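Local coordinates for protein mitogen (Streptococcus dysgalactiae, PDB 2J4X) that binds a zinc ion and acts as a bacterial superantigen, a mitogen that probably serves as a toxin like its relatives, at residues I109-F114 / F202-N207; V135-I140 / G166-H171; R143-L148 / K178-F183. All blocks are in the same frame, centred on the assembly; numbering follows the deposited sequence.

Interaction 1 of 3, residues I109-F114 / F202-N207; sequences IYMNIF and FDVYLN. With ZN (zinc ion), chain B.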
# COMPACT_ATOMS: atom_id res chain seq x y z
N ILE A 109 -12.66 -8.00 1.16
CA ILE A 109 -12.21 -8.49 -0.14
C ILE A 109 -11.30 -9.70 -0.01
O ILE A 109 -10.36 -9.71 0.79
CB ILE A 109 -11.50 -7.34 -0.92
CG1 ILE A 109 -12.47 -6.16 -1.10
CG2 ILE A 109 -11.09 -7.82 -2.31
CD1 ILE A 109 -13.67 -6.50 -1.95
N TYR A 110 -11.61 -10.73 -0.79
CA TYR A 110 -10.84 -11.97 -0.80
C TYR A 110 -9.60 -11.88 -1.69
O TYR A 110 -9.58 -11.22 -2.74
CB TYR A 110 -11.72 -13.18 -1.20
CG TYR A 110 -12.45 -13.75 -0.01
CD1 TYR A 110 -13.56 -13.09 0.52
CD2 TYR A 110 -11.91 -14.82 0.71
CE1 TYR A 110 -14.11 -13.47 1.76
CE2 TYR A 110 -12.45 -15.21 1.94
CZ TYR A 110 -13.55 -14.52 2.47
OH TYR A 110 -14.05 -14.84 3.73
N MET A 111 -8.56 -12.56 -1.22
CA MET A 111 -7.28 -12.63 -1.88
C MET A 111 -7.16 -14.08 -2.35
O MET A 111 -7.18 -15.01 -1.54
CB MET A 111 -6.19 -12.27 -0.85
CG MET A 111 -4.83 -11.88 -1.37
SD MET A 111 -3.86 -11.19 0.01
CE MET A 111 -2.95 -12.61 0.51
N ASN A 112 -7.10 -14.28 -3.67
CA ASN A 112 -6.97 -15.61 -4.26
C ASN A 112 -5.51 -15.78 -4.58
O ASN A 112 -4.95 -15.00 -5.36
CB ASN A 112 -7.75 -15.72 -5.56
CG ASN A 112 -9.22 -15.50 -5.37
OD1 ASN A 112 -9.88 -14.92 -6.24
ND2 ASN A 112 -9.75 -15.97 -4.24
N ILE A 113 -4.88 -16.81 -4.00
CA ILE A 113 -3.48 -17.07 -4.24
C ILE A 113 -3.31 -18.26 -5.18
O ILE A 113 -3.82 -19.34 -4.91
CB ILE A 113 -2.75 -17.34 -2.93
CG1 ILE A 113 -3.09 -16.24 -1.93
CG2 ILE A 113 -1.26 -17.37 -3.18
CD1 ILE A 113 -2.39 -16.37 -0.61
N PHE A 114 -2.61 -18.04 -6.28
CA PHE A 114 -2.38 -19.06 -7.30
C PHE A 114 -0.92 -19.37 -7.41
O PHE A 114 -0.08 -18.48 -7.31
CB PHE A 114 -2.91 -18.60 -8.65
CG PHE A 114 -4.39 -18.35 -8.65
CD1 PHE A 114 -4.89 -17.06 -8.77
CD2 PHE A 114 -5.28 -19.40 -8.50
CE1 PHE A 114 -6.26 -16.83 -8.74
CE2 PHE A 114 -6.65 -19.18 -8.47
CZ PHE A 114 -7.13 -17.89 -8.59
N PHE A 202 -9.12 -9.83 -5.09
CA PHE A 202 -7.69 -9.65 -5.38
C PHE A 202 -7.13 -10.99 -5.84
O PHE A 202 -7.47 -12.02 -5.26
CB PHE A 202 -6.91 -9.19 -4.14
CG PHE A 202 -7.35 -7.86 -3.60
CD1 PHE A 202 -7.37 -7.63 -2.23
CD2 PHE A 202 -7.76 -6.84 -4.47
CE1 PHE A 202 -7.81 -6.41 -1.71
CE2 PHE A 202 -8.20 -5.62 -3.97
CZ PHE A 202 -8.22 -5.40 -2.58
N ASP A 203 -6.29 -10.98 -6.88
CA ASP A 203 -5.67 -12.19 -7.41
C ASP A 203 -4.16 -12.14 -7.28
O ASP A 203 -3.53 -11.19 -7.73
CB ASP A 203 -6.02 -12.40 -8.88
CG ASP A 203 -7.45 -12.84 -9.09
OD1 ASP A 203 -7.90 -13.81 -8.43
OD2 ASP A 203 -8.12 -12.21 -9.93
N VAL A 204 -3.58 -13.17 -6.68
CA VAL A 204 -2.14 -13.23 -6.50
C VAL A 204 -1.58 -14.33 -7.40
O VAL A 204 -2.03 -15.46 -7.33
CB VAL A 204 -1.81 -13.54 -5.04
CG1 VAL A 204 -0.32 -13.52 -4.83
CG2 VAL A 204 -2.51 -12.55 -4.13
N TYR A 205 -0.61 -13.99 -8.26
CA TYR A 205 -0.01 -14.96 -9.18
C TYR A 205 1.43 -15.27 -8.88
O TYR A 205 2.34 -14.64 -9.42
CB TYR A 205 -0.10 -14.47 -10.62
CG TYR A 205 -1.52 -14.30 -11.05
CD1 TYR A 205 -2.17 -13.06 -10.93
CD2 TYR A 205 -2.25 -15.38 -11.51
CE1 TYR A 205 -3.52 -12.92 -11.25
CE2 TYR A 205 -3.59 -15.26 -11.83
CZ TYR A 205 -4.22 -14.04 -11.71
OH TYR A 205 -5.54 -13.96 -12.04
N LEU A 206 1.64 -16.28 -8.03
CA LEU A 206 2.97 -16.68 -7.62
C LEU A 206 3.78 -17.43 -8.69
O LEU A 206 3.26 -18.30 -9.38
CB LEU A 206 2.88 -17.52 -6.34
CG LEU A 206 2.12 -16.82 -5.21
CD1 LEU A 206 2.18 -17.67 -3.95
CD2 LEU A 206 2.69 -15.43 -4.96
N ASN A 207 5.04 -17.04 -8.82
CA ASN A 207 5.96 -17.63 -9.78
C ASN A 207 5.41 -17.57 -11.18
O ASN A 207 5.47 -18.55 -11.91
CB ASN A 207 6.27 -19.07 -9.39
CG ASN A 207 7.03 -19.17 -8.09
OD1 ASN A 207 6.66 -19.93 -7.21
ND2 ASN A 207 8.10 -18.40 -7.97
ZN ZN B . -10.09 -12.80 -10.67
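Phe202 begins the contact by turning its ring beneath Ile109, where two central strands of the beta-grasp domain, 104-114 and 199-206, run parallel as neighbours. CG2 of Ile109 stands over the middle of the ring, 3.6 Å from its centroid and 10° off the normal, a CH-pi contact well suited to a flat aromatic under a branched aliphatic. CG of Phe202 lies anti to the carbonyl carbon (chi1 -62°), beside the backbone N. The backbone of Phe202 meanwhile uses both its polar atoms, N giving to Tyr110 O and O accepting from Asn112 N.

Asp203 points to the opposite face, beside Asn112, and splits its carboxylate between two tasks. OD2 binds the zinc ion at 2.2 Å, with His171 and His201 completing the protein ligands; OD1 lies in the plane of the Phe114 ring at its edge, 3.5 Å from CE1. A carboxylate oxygen meeting a C-H edge is electrostatically reasonable.

Val204 returns to the face of Met111 and Ile113, which turns to helix 137-150. Its CG2 meets CG of the flexible, unbranched Met111 at 3.7 Å, while N and O bond to Asn112 O and Phe114 N.

Tyr205, back on the zinc side, lies alongside Phe114 and points the same way; the planes differ by 26°, but the rings are slid apart, with centroids 5.6 Å apart and little overlap. Tyr205 does stack, but on Tyr167 of the next strand.

Leu206 completes the ladder through N to Phe114 O, 2.9 Å, and its CD1 reaches CG2 of Ile113 at 3.5 Å.

Interaction 2 of 3, residues V135-I140 / G166-H171; sequences VTFQEI and GYWGIH. With ZN (zinc ion), chain B.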
# COMPACT_ATOMS: atom_id res chain seq x y z
N VAL A 135 -9.87 3.88 -0.85
CA VAL A 135 -8.64 3.53 -0.15
C VAL A 135 -7.50 3.70 -1.15
O VAL A 135 -7.66 3.41 -2.34
CB VAL A 135 -8.64 2.05 0.42
CG1 VAL A 135 -9.94 1.76 1.18
CG2 VAL A 135 -8.40 1.04 -0.68
N THR A 136 -6.36 4.18 -0.68
CA THR A 136 -5.22 4.34 -1.57
C THR A 136 -4.78 2.97 -2.07
O THR A 136 -4.97 1.96 -1.39
CB THR A 136 -4.01 4.98 -0.86
OG1 THR A 136 -3.70 4.25 0.35
CG2 THR A 136 -4.29 6.43 -0.55
N PHE A 137 -4.20 2.93 -3.27
CA PHE A 137 -3.65 1.71 -3.83
C PHE A 137 -2.46 1.29 -2.92
O PHE A 137 -2.23 0.10 -2.70
CB PHE A 137 -3.16 1.94 -5.26
CG PHE A 137 -2.31 0.82 -5.80
CD1 PHE A 137 -2.87 -0.39 -6.15
CD2 PHE A 137 -0.92 0.97 -5.90
CE1 PHE A 137 -2.08 -1.44 -6.59
CE2 PHE A 137 -0.12 -0.08 -6.35
CZ PHE A 137 -0.70 -1.28 -6.68
N GLN A 138 -1.72 2.28 -2.40
CA GLN A 138 -0.59 2.00 -1.54
C GLN A 138 -1.01 1.14 -0.35
O GLN A 138 -0.27 0.20 0.02
CB GLN A 138 0.05 3.27 -1.01
CG GLN A 138 1.11 2.95 0.03
CD GLN A 138 1.85 4.16 0.56
OE1 GLN A 138 2.82 4.03 1.31
NE2 GLN A 138 1.40 5.35 0.18
N GLU A 139 -2.17 1.45 0.25
CA GLU A 139 -2.68 0.70 1.39
C GLU A 139 -2.97 -0.76 1.03
O GLU A 139 -2.56 -1.67 1.75
CB GLU A 139 -3.96 1.31 1.95
CG GLU A 139 -4.53 0.47 3.11
CD GLU A 139 -5.83 0.99 3.68
OE1 GLU A 139 -6.09 2.21 3.63
OE2 GLU A 139 -6.59 0.17 4.21
N ILE A 140 -3.70 -0.98 -0.07
CA ILE A 140 -4.00 -2.33 -0.54
C ILE A 140 -2.69 -3.08 -0.83
O ILE A 140 -2.50 -4.20 -0.35
CB ILE A 140 -4.79 -2.31 -1.86
CG1 ILE A 140 -6.13 -1.60 -1.67
CG2 ILE A 140 -4.98 -3.73 -2.38
CD1 ILE A 140 -6.95 -1.48 -2.94
N GLY A 166 6.64 -12.87 -9.30
CA GLY A 166 5.19 -12.85 -9.28
C GLY A 166 4.52 -11.49 -9.33
O GLY A 166 5.17 -10.46 -9.31
N TYR A 167 3.20 -11.49 -9.41
CA TYR A 167 2.44 -10.25 -9.47
C TYR A 167 1.01 -10.49 -8.94
O TYR A 167 0.60 -11.63 -8.71
CB TYR A 167 2.41 -9.70 -10.92
CG TYR A 167 1.65 -10.55 -11.93
CD1 TYR A 167 0.35 -10.21 -12.32
CD2 TYR A 167 2.23 -11.69 -12.48
CE1 TYR A 167 -0.34 -10.98 -13.23
CE2 TYR A 167 1.53 -12.47 -13.39
CZ TYR A 167 0.26 -12.11 -13.75
OH TYR A 167 -0.42 -12.90 -14.64
N TRP A 168 0.26 -9.42 -8.72
CA TRP A 168 -1.09 -9.60 -8.25
C TRP A 168 -1.95 -8.59 -8.96
O TRP A 168 -1.44 -7.75 -9.70
CB TRP A 168 -1.20 -9.41 -6.74
CG TRP A 168 -0.99 -8.01 -6.30
CD1 TRP A 168 0.21 -7.35 -6.16
CD2 TRP A 168 -2.00 -7.07 -5.92
NE1 TRP A 168 -0.00 -6.06 -5.72
CE2 TRP A 168 -1.35 -5.86 -5.57
CE3 TRP A 168 -3.41 -7.14 -5.86
CZ2 TRP A 168 -2.06 -4.72 -5.15
CZ3 TRP A 168 -4.10 -6.01 -5.44
CH2 TRP A 168 -3.42 -4.81 -5.09
N GLY A 169 -3.25 -8.68 -8.75
CA GLY A 169 -4.16 -7.74 -9.37
C GLY A 169 -5.46 -7.50 -8.61
O GLY A 169 -5.91 -8.32 -7.82
N ILE A 170 -6.03 -6.33 -8.85
CA ILE A 170 -7.30 -5.93 -8.27
C ILE A 170 -8.26 -6.33 -9.39
O ILE A 170 -8.17 -5.79 -10.50
CB ILE A 170 -7.37 -4.40 -8.08
CG1 ILE A 170 -6.34 -3.98 -7.03
CG2 ILE A 170 -8.80 -3.98 -7.69
CD1 ILE A 170 -6.11 -2.49 -6.94
N HIS A 171 -9.13 -7.30 -9.12
CA HIS A 171 -10.07 -7.73 -10.14
C HIS A 171 -11.39 -7.05 -9.91
O HIS A 171 -12.13 -7.38 -8.97
CB HIS A 171 -10.25 -9.25 -10.14
CG HIS A 171 -10.68 -9.80 -11.47
ND1 HIS A 171 -10.22 -11.00 -11.97
CD2 HIS A 171 -11.51 -9.30 -12.42
CE1 HIS A 171 -10.75 -11.22 -13.16
NE2 HIS A 171 -11.54 -10.20 -13.46
ZN ZN B . -10.09 -12.80 -10.67
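Phe137 and Trp168 meet rim to rim, their planes almost parallel at 2°, yet neither ring lies over the other. The side chains slide past each other in opposite directions, and CE1 of Phe137 comes 3.6 Å from CZ2 on the outer edge of the indole. Both residues are buried, and their broad aromatic surfaces suit the apolar space between helix and sheet.

Ile140 crosses Trp168 at about a right angle. Its CG2, anti to the backbone N, pushes close to CH2 at 3.3 Å, a tight fit at the far tip of the indole. CG of Trp168 lies between its backbone N and carbonyl carbon (chi1 69°). Its buried NE1 is satisfied by OD1 of Asp141, so the indole is fixed at its polar side too.

Ile170, two residues on and on the same side of its strand, brings CD1 into the plane of the Phe137 ring at its edge, 3.9 Å from CD1 of the phenylalanine. His171, one residue further, faces the other way and binds the zinc ion through ND1 at 2.2 Å.

Thr136 starts the helix as its N-cap, OG1 accepting from Glu139 N at 3.2 Å. Apolar residues one turn apart, laid on strand 166-172, are the helix-on-sheet core of the beta-grasp fold.

Interaction 3 of 3, residues R143-L148 / K178-F183; sequences RLRKSL and KFTDLF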
# COMPACT_ATOMS: atom_id res chain seq x y z
N ARG A 143 -0.67 -3.83 2.51
CA ARG A 143 -1.30 -4.83 3.35
C ARG A 143 -1.28 -6.22 2.65
O ARG A 143 -1.10 -7.27 3.31
CB ARG A 143 -2.74 -4.40 3.66
CG ARG A 143 -2.85 -3.11 4.48
CD ARG A 143 -4.30 -2.72 4.73
NE ARG A 143 -5.03 -3.73 5.50
CZ ARG A 143 -6.34 -3.69 5.74
NH1 ARG A 143 -7.06 -2.69 5.27
NH2 ARG A 143 -6.93 -4.63 6.46
N LEU A 144 -1.44 -6.23 1.33
CA LEU A 144 -1.43 -7.48 0.60
C LEU A 144 -0.06 -8.11 0.67
O LEU A 144 0.06 -9.33 0.87
CB LEU A 144 -1.83 -7.28 -0.88
CG LEU A 144 -1.91 -8.55 -1.74
CD1 LEU A 144 -3.00 -8.42 -2.78
CD2 LEU A 144 -0.56 -8.82 -2.37
N ARG A 145 0.98 -7.30 0.52
CA ARG A 145 2.35 -7.82 0.58
C ARG A 145 2.69 -8.32 1.98
O ARG A 145 3.25 -9.40 2.12
CB ARG A 145 3.37 -6.76 0.14
CG ARG A 145 3.31 -6.45 -1.34
CD ARG A 145 4.22 -5.30 -1.71
NE ARG A 145 3.94 -4.81 -3.05
CZ ARG A 145 4.82 -4.75 -4.04
NH1 ARG A 145 6.07 -5.14 -3.87
NH2 ARG A 145 4.45 -4.26 -5.21
N LYS A 146 2.33 -7.55 3.01
CA LYS A 146 2.59 -7.92 4.40
C LYS A 146 1.88 -9.23 4.78
O LYS A 146 2.42 -10.06 5.49
CB LYS A 146 2.17 -6.79 5.34
CG LYS A 146 3.19 -5.67 5.45
CD LYS A 146 2.67 -4.53 6.34
CE LYS A 146 3.68 -3.40 6.54
NZ LYS A 146 4.74 -3.76 7.50
N SER A 147 0.66 -9.41 4.28
CA SER A 147 -0.08 -10.64 4.53
C SER A 147 0.66 -11.84 3.88
O SER A 147 0.73 -12.93 4.44
CB SER A 147 -1.50 -10.48 3.96
OG SER A 147 -2.18 -11.72 3.90
N LEU A 148 1.21 -11.62 2.68
CA LEU A 148 1.95 -12.66 1.99
C LEU A 148 3.31 -12.90 2.65
O LEU A 148 3.84 -14.01 2.63
CB LEU A 148 2.15 -12.27 0.51
CG LEU A 148 0.95 -12.31 -0.44
CD1 LEU A 148 1.32 -11.64 -1.74
CD2 LEU A 148 0.53 -13.75 -0.68
N LYS A 178 -6.21 -4.57 -12.47
CA LYS A 178 -5.06 -3.68 -12.31
C LYS A 178 -3.98 -4.59 -11.76
O LYS A 178 -4.08 -5.08 -10.63
CB LYS A 178 -5.32 -2.55 -11.34
CG LYS A 178 -4.10 -1.65 -11.16
CD LYS A 178 -4.39 -0.55 -10.17
CE LYS A 178 -3.13 -0.06 -9.48
NZ LYS A 178 -2.25 0.83 -10.28
N PHE A 179 -2.95 -4.83 -12.56
CA PHE A 179 -1.84 -5.71 -12.19
C PHE A 179 -0.62 -4.98 -11.63
O PHE A 179 -0.28 -3.87 -12.08
CB PHE A 179 -1.42 -6.53 -13.41
CG PHE A 179 -2.41 -7.60 -13.81
CD1 PHE A 179 -2.92 -7.65 -15.12
CD2 PHE A 179 -2.80 -8.59 -12.91
CE1 PHE A 179 -3.79 -8.66 -15.52
CE2 PHE A 179 -3.67 -9.61 -13.29
CZ PHE A 179 -4.16 -9.64 -14.60
N THR A 180 0.06 -5.61 -10.67
CA THR A 180 1.24 -5.03 -10.06
C THR A 180 2.31 -6.09 -9.84
O THR A 180 2.02 -7.18 -9.39
CB THR A 180 0.89 -4.37 -8.70
OG1 THR A 180 -0.09 -3.35 -8.91
CG2 THR A 180 2.13 -3.76 -8.06
N ASP A 181 3.55 -5.75 -10.18
CA ASP A 181 4.67 -6.67 -10.02
C ASP A 181 5.03 -6.69 -8.55
O ASP A 181 5.35 -5.64 -7.98
CB ASP A 181 5.86 -6.18 -10.84
CG ASP A 181 6.92 -7.23 -11.00
OD1 ASP A 181 7.06 -8.09 -10.13
OD2 ASP A 181 7.65 -7.19 -12.00
N LEU A 182 4.97 -7.87 -7.93
CA LEU A 182 5.28 -8.04 -6.50
C LEU A 182 6.74 -7.89 -6.16
O LEU A 182 7.11 -7.87 -5.00
CB LEU A 182 4.84 -9.43 -6.03
CG LEU A 182 3.36 -9.65 -5.72
CD1 LEU A 182 3.10 -11.13 -5.35
CD2 LEU A 182 2.96 -8.70 -4.58
N PHE A 183 7.58 -7.80 -7.20
CA PHE A 183 9.01 -7.65 -7.02
C PHE A 183 9.51 -6.28 -7.46
O PHE A 183 10.66 -6.12 -7.87
CB PHE A 183 9.75 -8.78 -7.75
CG PHE A 183 9.71 -10.08 -7.00
CD1 PHE A 183 8.55 -10.84 -6.97
CD2 PHE A 183 10.76 -10.44 -6.16
CE1 PHE A 183 8.43 -11.93 -6.11
CE2 PHE A 183 10.65 -11.53 -5.30
CZ PHE A 183 9.48 -12.27 -5.27
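At the end of the outer strand 177-181 of the beta-grasp domain, Leu182 packs against Leu144, Arg145 and Leu148 of helix 137-150. The leucine divides its two methyls: CD2 lies 4.2 Å from Leu144 CD2 and 4.0 Å from CG of Arg145, and CD1 lies 4.1 Å from Leu148 CD1. A forked side chain can thus fit between three helix residues, crossing both leucines at about a right angle. Trp168 of the neighbouring strand touches Leu144 and Leu182 as well.

Here the beta strand gives way to a turn: Asp181 OD1 accepts from Phe183 N at 3.0 Å, an Asx turn in which the donor stands 40° out of the carboxylate plane. Aspartate is a natural choice, its short side chain folding back on the following backbone.

Arg145, extended from CG to NE, slides past Leu182 in the opposite direction and carries its charge to this turn. The bond from NH2 to Asp181 O is weak, 3.2 Å with a 130° angle; NH2 also lies 3.7 Å from CG2 of Thr180, which meets the guanidinium at its edge. Firmer grips come from Asp141 OD1 on NE and Thr184 O on NH1.

Strand 104-114 comes first in the chain and pairs with strand 199-206, far later, so interaction 1 closes a loop of 87 residues that encloses the other two. Within it, the start of helix 137-150 meets strand 166-172 in interaction 2, closing a loop of 25 residues, and the middle of the same helix meets the end of strand 177-181 in interaction 3, closing one of 29. The segments of these two contacts alternate along the chain, so their loops cross. Their strands are joined in the sheet by Trp168 O and Thr180 N, while Met111 reaches Leu144 and Leu148 and Phe202 reaches Ile140. Interactions 1 and 2 also share the zinc ion, on the sheet face away from the helix.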